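Serine protease inhibitor (PDB 2PEE) is a thermophilic serpin, captured in its metastable native state, that probably inhibits serine proteases. Local coordinates at residues 34-39 / 252-257. The protein carries 1 engineered substitution. Residues are numbered along the deposited sequence; the frame is centred on the assembly and turned at random.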
loop_
_atom_site.group_PDB
_atom_site.type_symbol
_atom_site.label_atom_id
_atom_site.label_comp_id
_atom_site.label_asym_id
_atom_site.label_seq_id
_atom_site.Cartn_x
_atom_site.Cartn_y
_atom_site.Cartn_z
ATOM N N GLU A 34 -2.479 11.715 -2.858
ATOM C CA GLU A 34 -1.557 12.387 -3.777
ATOM C C GLU A 34 -0.631 11.362 -4.437
ATOM O O GLU A 34 -0.448 11.410 -5.644
ATOM C CB GLU A 34 -0.764 13.524 -3.120
ATOM C CG GLU A 34 -1.582 14.767 -2.821
ATOM C CD GLU A 34 -2.419 15.218 -4.014
ATOM O OE1 GLU A 34 -1.826 15.607 -5.045
ATOM O OE2 GLU A 34 -3.672 15.189 -3.927
ATOM N N LEU A 35 -0.099 10.414 -3.657
ATOM C CA LEU A 35 0.789 9.372 -4.184
ATOM C C LEU A 35 0.073 8.531 -5.217
ATOM O O LEU A 35 0.666 8.183 -6.247
ATOM C CB LEU A 35 1.306 8.455 -3.072
ATOM C CG LEU A 35 2.376 7.398 -3.382
ATOM C CD1 LEU A 35 3.716 8.037 -3.753
ATOM C CD2 LEU A 35 2.581 6.525 -2.171
ATOM N N PHE A 36 -1.195 8.211 -4.929
ATOM C CA PHE A 36 -2.030 7.395 -5.813
ATOM C C PHE A 36 -2.246 8.047 -7.186
ATOM O O PHE A 36 -2.060 7.399 -8.218
ATOM C CB PHE A 36 -3.376 7.083 -5.149
ATOM C CG PHE A 36 -4.314 6.268 -6.007
ATOM C CD1 PHE A 36 -3.887 5.083 -6.612
ATOM C CD2 PHE A 36 -5.637 6.659 -6.174
ATOM C CE1 PHE A 36 -4.761 4.315 -7.386
ATOM C CE2 PHE A 36 -6.526 5.902 -6.960
ATOM C CZ PHE A 36 -6.083 4.731 -7.567
ATOM N N LYS A 37 -2.619 9.323 -7.198
ATOM C CA LYS A 37 -2.969 9.966 -8.456
ATOM C C LYS A 37 -1.752 10.369 -9.278
ATOM O O LYS A 37 -1.858 10.588 -10.487
ATOM C CB LYS A 37 -3.975 11.119 -8.267
ATOM C CG LYS A 37 -3.600 12.179 -7.275
ATOM C CD LYS A 37 -4.840 12.805 -6.668
ATOM C CE LYS A 37 -5.116 14.177 -7.232
ATOM N NZ LYS A 37 -5.709 15.065 -6.200
ATOM N N ASN A 38 -0.595 10.446 -8.624
ATOM C CA ASN A 38 0.657 10.691 -9.333
ATOM C C ASN A 38 1.337 9.379 -9.721
ATOM O O ASN A 38 2.525 9.367 -10.060
ATOM C CB ASN A 38 1.596 11.591 -8.519
ATOM C CG ASN A 38 1.217 13.058 -8.606
ATOM O OD1 ASN A 38 1.539 13.749 -9.578
ATOM N ND2 ASN A 38 0.523 13.540 -7.592
ATOM N N SER A 39 0.573 8.284 -9.675
ATOM C CA SER A 39 1.106 6.957 -10.002
ATOM C C SER A 39 0.098 6.023 -10.707
ATOM O O SER A 39 0.316 4.804 -10.799
ATOM C CB SER A 39 1.705 6.301 -8.746
ATOM O OG SER A 39 0.708 6.029 -7.773
ATOM N N GLU A 252 -9.878 10.222 -15.058
ATOM C CA GLU A 252 -10.567 11.450 -14.700
ATOM C C GLU A 252 -11.040 11.401 -13.240
ATOM O O GLU A 252 -10.802 12.341 -12.477
ATOM C CB GLU A 252 -11.752 11.670 -15.619
ATOM C CG GLU A 252 -12.408 13.025 -15.469
ATOM C CD GLU A 252 -13.530 13.230 -16.480
ATOM O OE1 GLU A 252 -13.462 12.637 -17.585
ATOM O OE2 GLU A 252 -14.482 13.977 -16.166
ATOM N N TYR A 253 -11.693 10.302 -12.854
ATOM C CA TYR A 253 -12.283 10.222 -11.539
ATOM C C TYR A 253 -11.212 10.300 -10.464
ATOM O O TYR A 253 -11.365 11.041 -9.483
ATOM C CB TYR A 253 -13.157 8.974 -11.351
ATOM C CG TYR A 253 -13.661 8.869 -9.928
ATOM C CD1 TYR A 253 -14.751 9.620 -9.496
ATOM C CD2 TYR A 253 -13.014 8.069 -9.009
ATOM C CE1 TYR A 253 -15.190 9.555 -8.186
ATOM C CE2 TYR A 253 -13.442 8.005 -7.699
ATOM C CZ TYR A 253 -14.522 8.750 -7.295
ATOM O OH TYR A 253 -14.934 8.668 -5.994
ATOM N N ILE A 254 -10.126 9.548 -10.649
ATOM C CA ILE A 254 -9.018 9.582 -9.695
ATOM C C ILE A 254 -8.515 11.023 -9.487
ATOM O O ILE A 254 -8.374 11.479 -8.348
ATOM C CB ILE A 254 -7.896 8.584 -10.086
ATOM C CG1 ILE A 254 -8.338 7.168 -9.711
ATOM C CG2 ILE A 254 -6.576 8.907 -9.383
ATOM C CD1 ILE A 254 -7.842 6.098 -10.650
ATOM N N LYS A 255 -8.309 11.753 -10.576
ATOM C CA LYS A 255 -7.835 13.132 -10.487
ATOM C C LYS A 255 -8.704 14.046 -9.607
ATOM O O LYS A 255 -8.213 15.050 -9.103
ATOM C CB LYS A 255 -7.643 13.737 -11.882
ATOM C CG LYS A 255 -6.284 13.450 -12.510
ATOM C CD LYS A 255 -6.103 14.207 -13.825
ATOM C CE LYS A 255 -4.674 14.091 -14.364
ATOM N NZ LYS A 255 -4.315 15.212 -15.303
ATOM N N THR A 256 -9.979 13.704 -9.413
ATOM C CA THR A 256 -10.872 14.541 -8.589
ATOM C C THR A 256 -10.734 14.255 -7.095
ATOM O O THR A 256 -11.335 14.944 -6.268
ATOM C CB THR A 256 -12.370 14.352 -8.926
ATOM O OG1 THR A 256 -12.794 13.034 -8.524
ATOM C CG2 THR A 256 -12.658 14.593 -10.396
ATOM N N LEU A 257 -9.962 13.229 -6.760
ATOM C CA LEU A 257 -9.831 12.775 -5.389
ATOM C C LEU A 257 -8.881 13.649 -4.559
ATOM O O LEU A 257 -7.929 14.216 -5.090
ATOM C CB LEU A 257 -9.348 11.324 -5.395
ATOM C CG LEU A 257 -10.186 10.146 -4.886
ATOM C CD1 LEU A 257 -11.680 10.373 -4.931
ATOM C CD2 LEU A 257 -9.785 8.886 -5.654
#
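Lys37, on the last turn of helix 22-37, reaches across to the chain leaving helix 250-255 and gives its ammonium group to the main chain there: Lys37 NZ donates to Leu257 O at 2.6 Å, nearly in line with the C=O bond, beyond its oxygen (C=O...N 171°). With CG placed over the main chain between N and C (chi1 54°), the lysine chain kinks twice further out before reaching that oxygen. On the way, CB of Lys37 packs on CG2 of Ile254 at 3.6 Å, and CE of Lys37 passes 3.7 Å from Lys255 O. Beside this polar bridge lies an apolar one, in which Phe36 and Ile254 cross at about a right angle. CE2 of the Phe36 ring meets Ile254 CG1 at 3.5 Å, while CZ approaches the terminal CD1. Strand 378-384 continues this apolar patch, Thr383 touching both side chains and Ile381 the ring.

One turn back on the same helix, Glu34 holds the ammonium group from its own side through a salt bridge, Glu34 OE2 to Lys37 NZ 3.1 Å, met on the syn side of the carboxylate. The end of helix 22-37 is secured in turn by Asn38, whose ND2 and backbone N grip Glu34 O from opposite faces of its carbonyl plane; Asn38 OD1 is bonded to Ser295 OG of helix 290-296. Without the amine, as with an alanine at Lys37, Leu257 O would probably lose this donor and Glu34 this cationic mate, leaving mainly apolar packing, of Phe36 and the remaining CB on Ile254, between the segments. The contact thus ties the C-terminal end of helix 22-37 to the chain following helix 250-255, far apart in sequence, through one cation shared between a carboxylate and a main-chain carbonyl, an environment likely to favour the protonated lysine.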